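Local coordinates for cupin domain-containing protein (Rhodopseudomonas palustris, PDB 3LAG) that is of unknown function but carries a metal-binding cupin domain, with a nickel ion bound in this structure, at residues V17-W22 and L90-K95. Numbering follows the deposited sequence.
Sequences VRVTEW and LEIELK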
loop_
_atom_site.group_PDB
_atom_site.type_symbol
_atom_site.label_atom_id
_atom_site.label_comp_id
_atom_site.label_asym_id
_atom_site.label_seq_id
_atom_site.Cartn_x
_atom_site.Cartn_y
_atom_site.Cartn_z
ATOM N N VAL B 17 9.229 -0.993 -9.444
ATOM C CA VAL B 17 8.844 -0.887 -8.061
ATOM C C VAL B 17 9.210 -2.129 -7.256
ATOM O O VAL B 17 9.287 -3.231 -7.789
ATOM C CB VAL B 17 7.303 -0.648 -7.995
ATOM C CG1 VAL B 17 6.530 -1.874 -8.473
ATOM C CG2 VAL B 17 6.854 -0.248 -6.608
ATOM N N ARG B 18 9.442 -1.928 -5.965
ATOM C CA ARG B 18 9.534 -3.027 -5.015
ATOM C C ARG B 18 8.595 -2.778 -3.846
ATOM O O ARG B 18 8.619 -1.698 -3.252
ATOM C CB ARG B 18 10.947 -3.163 -4.473
ATOM C CG ARG B 18 11.089 -4.313 -3.484
ATOM C CD ARG B 18 12.516 -4.483 -3.057
ATOM N NE ARG B 18 13.273 -5.169 -4.095
ATOM C CZ ARG B 18 14.476 -5.703 -3.917
ATOM N NH1 ARG B 18 15.073 -5.625 -2.735
ATOM N NH2 ARG B 18 15.083 -6.316 -4.924
ATOM N N VAL B 19 7.797 -3.785 -3.510
ATOM C CA VAL B 19 6.858 -3.718 -2.396
ATOM C C VAL B 19 7.259 -4.749 -1.353
ATOM O O VAL B 19 7.293 -5.940 -1.648
ATOM C CB VAL B 19 5.414 -3.970 -2.857
ATOM C CG1 VAL B 19 4.488 -3.856 -1.673
ATOM C CG2 VAL B 19 5.014 -2.971 -3.935
ATOM N N THR B 20 7.588 -4.273 -0.153
ATOM C CA THR B 20 7.995 -5.129 0.954
ATOM C C THR B 20 7.057 -4.972 2.129
ATOM O O THR B 20 6.776 -3.856 2.571
ATOM C CB THR B 20 9.415 -4.781 1.442
ATOM O OG1 THR B 20 10.316 -4.812 0.330
ATOM C CG2 THR B 20 9.898 -5.767 2.500
ATOM N N GLU B 21 6.574 -6.103 2.628
ATOM C CA GLU B 21 5.801 -6.137 3.858
ATOM C C GLU B 21 6.741 -6.285 5.045
ATOM O O GLU B 21 7.524 -7.237 5.111
ATOM C CB GLU B 21 4.821 -7.308 3.830
ATOM C CG GLU B 21 3.995 -7.451 5.087
ATOM C CD GLU B 21 3.075 -8.651 5.012
ATOM O OE1 GLU B 21 3.195 -9.430 4.042
ATOM O OE2 GLU B 21 2.227 -8.813 5.911
ATOM N N TRP B 22 6.658 -5.339 5.978
ATOM C CA TRP B 22 7.449 -5.370 7.203
ATOM C C TRP B 22 6.570 -5.730 8.385
ATOM O O TRP B 22 5.502 -5.153 8.572
ATOM C CB TRP B 22 8.129 -4.013 7.454
ATOM C CG TRP B 22 9.261 -3.767 6.511
ATOM C CD1 TRP B 22 9.222 -3.082 5.326
ATOM C CD2 TRP B 22 10.604 -4.237 6.655
ATOM N NE1 TRP B 22 10.463 -3.092 4.727
ATOM C CE2 TRP B 22 11.330 -3.787 5.529
ATOM C CE3 TRP B 22 11.268 -4.986 7.634
ATOM C CZ2 TRP B 22 12.682 -4.072 5.351
ATOM C CZ3 TRP B 22 12.616 -5.265 7.457
ATOM C CH2 TRP B 22 13.308 -4.806 6.324
ATOM N N LEU B 90 3.550 -1.794 4.750
ATOM C CA LEU B 90 4.176 -2.038 3.463
ATOM C C LEU B 90 5.017 -0.830 3.097
ATOM O O LEU B 90 4.660 0.317 3.376
ATOM C CB LEU B 90 3.133 -2.332 2.372
ATOM C CG LEU B 90 2.685 -3.797 2.249
ATOM C CD1 LEU B 90 2.135 -4.362 3.542
ATOM C CD2 LEU B 90 1.668 -3.948 1.121
ATOM N N GLU B 91 6.165 -1.103 2.505
ATOM C CA GLU B 91 7.022 -0.065 1.987
ATOM C C GLU B 91 7.162 -0.266 0.490
ATOM O O GLU B 91 7.538 -1.346 0.020
ATOM C CB GLU B 91 8.370 -0.163 2.649
ATOM C CG GLU B 91 9.010 1.169 2.844
ATOM C CD GLU B 91 10.042 1.132 3.927
ATOM O OE1 GLU B 91 9.787 1.688 5.019
ATOM O OE2 GLU B 91 11.098 0.526 3.677
ATOM N N ILE B 92 6.862 0.792 -0.248
ATOM C CA ILE B 92 6.836 0.752 -1.699
ATOM C C ILE B 92 7.954 1.655 -2.215
ATOM O O ILE B 92 7.890 2.873 -2.068
ATOM C CB ILE B 92 5.460 1.207 -2.241
ATOM C CG1 ILE B 92 4.337 0.325 -1.674
ATOM C CG2 ILE B 92 5.442 1.168 -3.759
ATOM C CD1 ILE B 92 3.679 0.859 -0.417
ATOM N N GLU B 93 8.992 1.044 -2.777
ATOM C CA GLU B 93 10.178 1.757 -3.226
ATOM C C GLU B 93 10.156 1.878 -4.739
ATOM O O GLU B 93 9.870 0.911 -5.441
ATOM C CB GLU B 93 11.433 1.005 -2.792
ATOM C CG GLU B 93 11.622 0.920 -1.298
ATOM C CD GLU B 93 12.828 0.088 -0.945
ATOM O OE1 GLU B 93 12.715 -1.158 -0.978
ATOM O OE2 GLU B 93 13.890 0.674 -0.648
ATOM N N LEU B 94 10.468 3.077 -5.241
ATOM C CA LEU B 94 10.451 3.334 -6.686
ATOM C C LEU B 94 11.853 3.216 -7.281
ATOM O O LEU B 94 12.824 3.759 -6.724
ATOM C CB LEU B 94 9.873 4.717 -7.007
ATOM C CG LEU B 94 8.405 4.935 -6.636
ATOM C CD1 LEU B 94 7.585 3.691 -6.987
ATOM C CD2 LEU B 94 8.246 5.291 -5.151
ATOM N N LYS B 95 11.958 2.519 -8.410
ATOM C CA LYS B 95 13.242 2.327 -9.080
ATOM C C LYS B 95 13.431 3.356 -10.174
ATOM O O LYS B 95 12.471 3.932 -10.650
ATOM C CB LYS B 95 13.328 0.930 -9.675
ATOM C CG LYS B 95 13.095 -0.116 -8.623
ATOM C CD LYS B 95 13.406 -1.478 -9.131
ATOM C CE LYS B 95 13.171 -2.480 -8.034
ATOM N NZ LYS B 95 13.476 -3.821 -8.540
HETATM O O HOH W 1 10.360 -2.282 -0.648
HETATM O O HOH W 2 11.280 -1.702 2.339
#
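Val-19 sets its two methyl groups against two residues of the neighbouring strand: CG1 meets Leu-90 CD2 at 4.0 Å, and CG2 lies 4.1 Å from Ile-92 CG1. Further along the same face, Val-17 CG2, anti to its backbone N, packs against Ile-92 CG2. An alanine in place of Val-19 would probably leave Leu-90 CD2 and Ile-92 CG1 without these methyl partners and open a gap beside them where the methyls had been. Two pairs of backbone hydrogen bonds, Arg-18 with Glu-93 and Thr-20 with Glu-91, hold the strands together, all four nearly straight at the hydrogen. Non-hydrogen-bonded pairs alternate with them, and the resulting antiparallel ladder joins strands 17-24 and 87-94 within the cupin beta-barrel, one face apolar and the other turned to the nickel site. That second face is polar and is bridged by water. One water, 2.7 Å from Thr-20 OG1, also lies within hydrogen-bonding distance of Glu-91 O and Glu-93 OE1, which with other acceptors nearby compete for its protons; a second accepts from Trp-22 NE1 at 2.9 Å, in the plane of the indole, and donates to Glu-91 OE2. Thr-20 CG2 packs over one face of that indole, toward its rim. Glu-91 also touches His-35, a nickel ligand together with His-33 and His-77. At the Val-17 end of the ladder, Asp-13 forms salt bridges with both Arg-18 and Lys-95, while Leu-94 of the second subunit packs on Val-17.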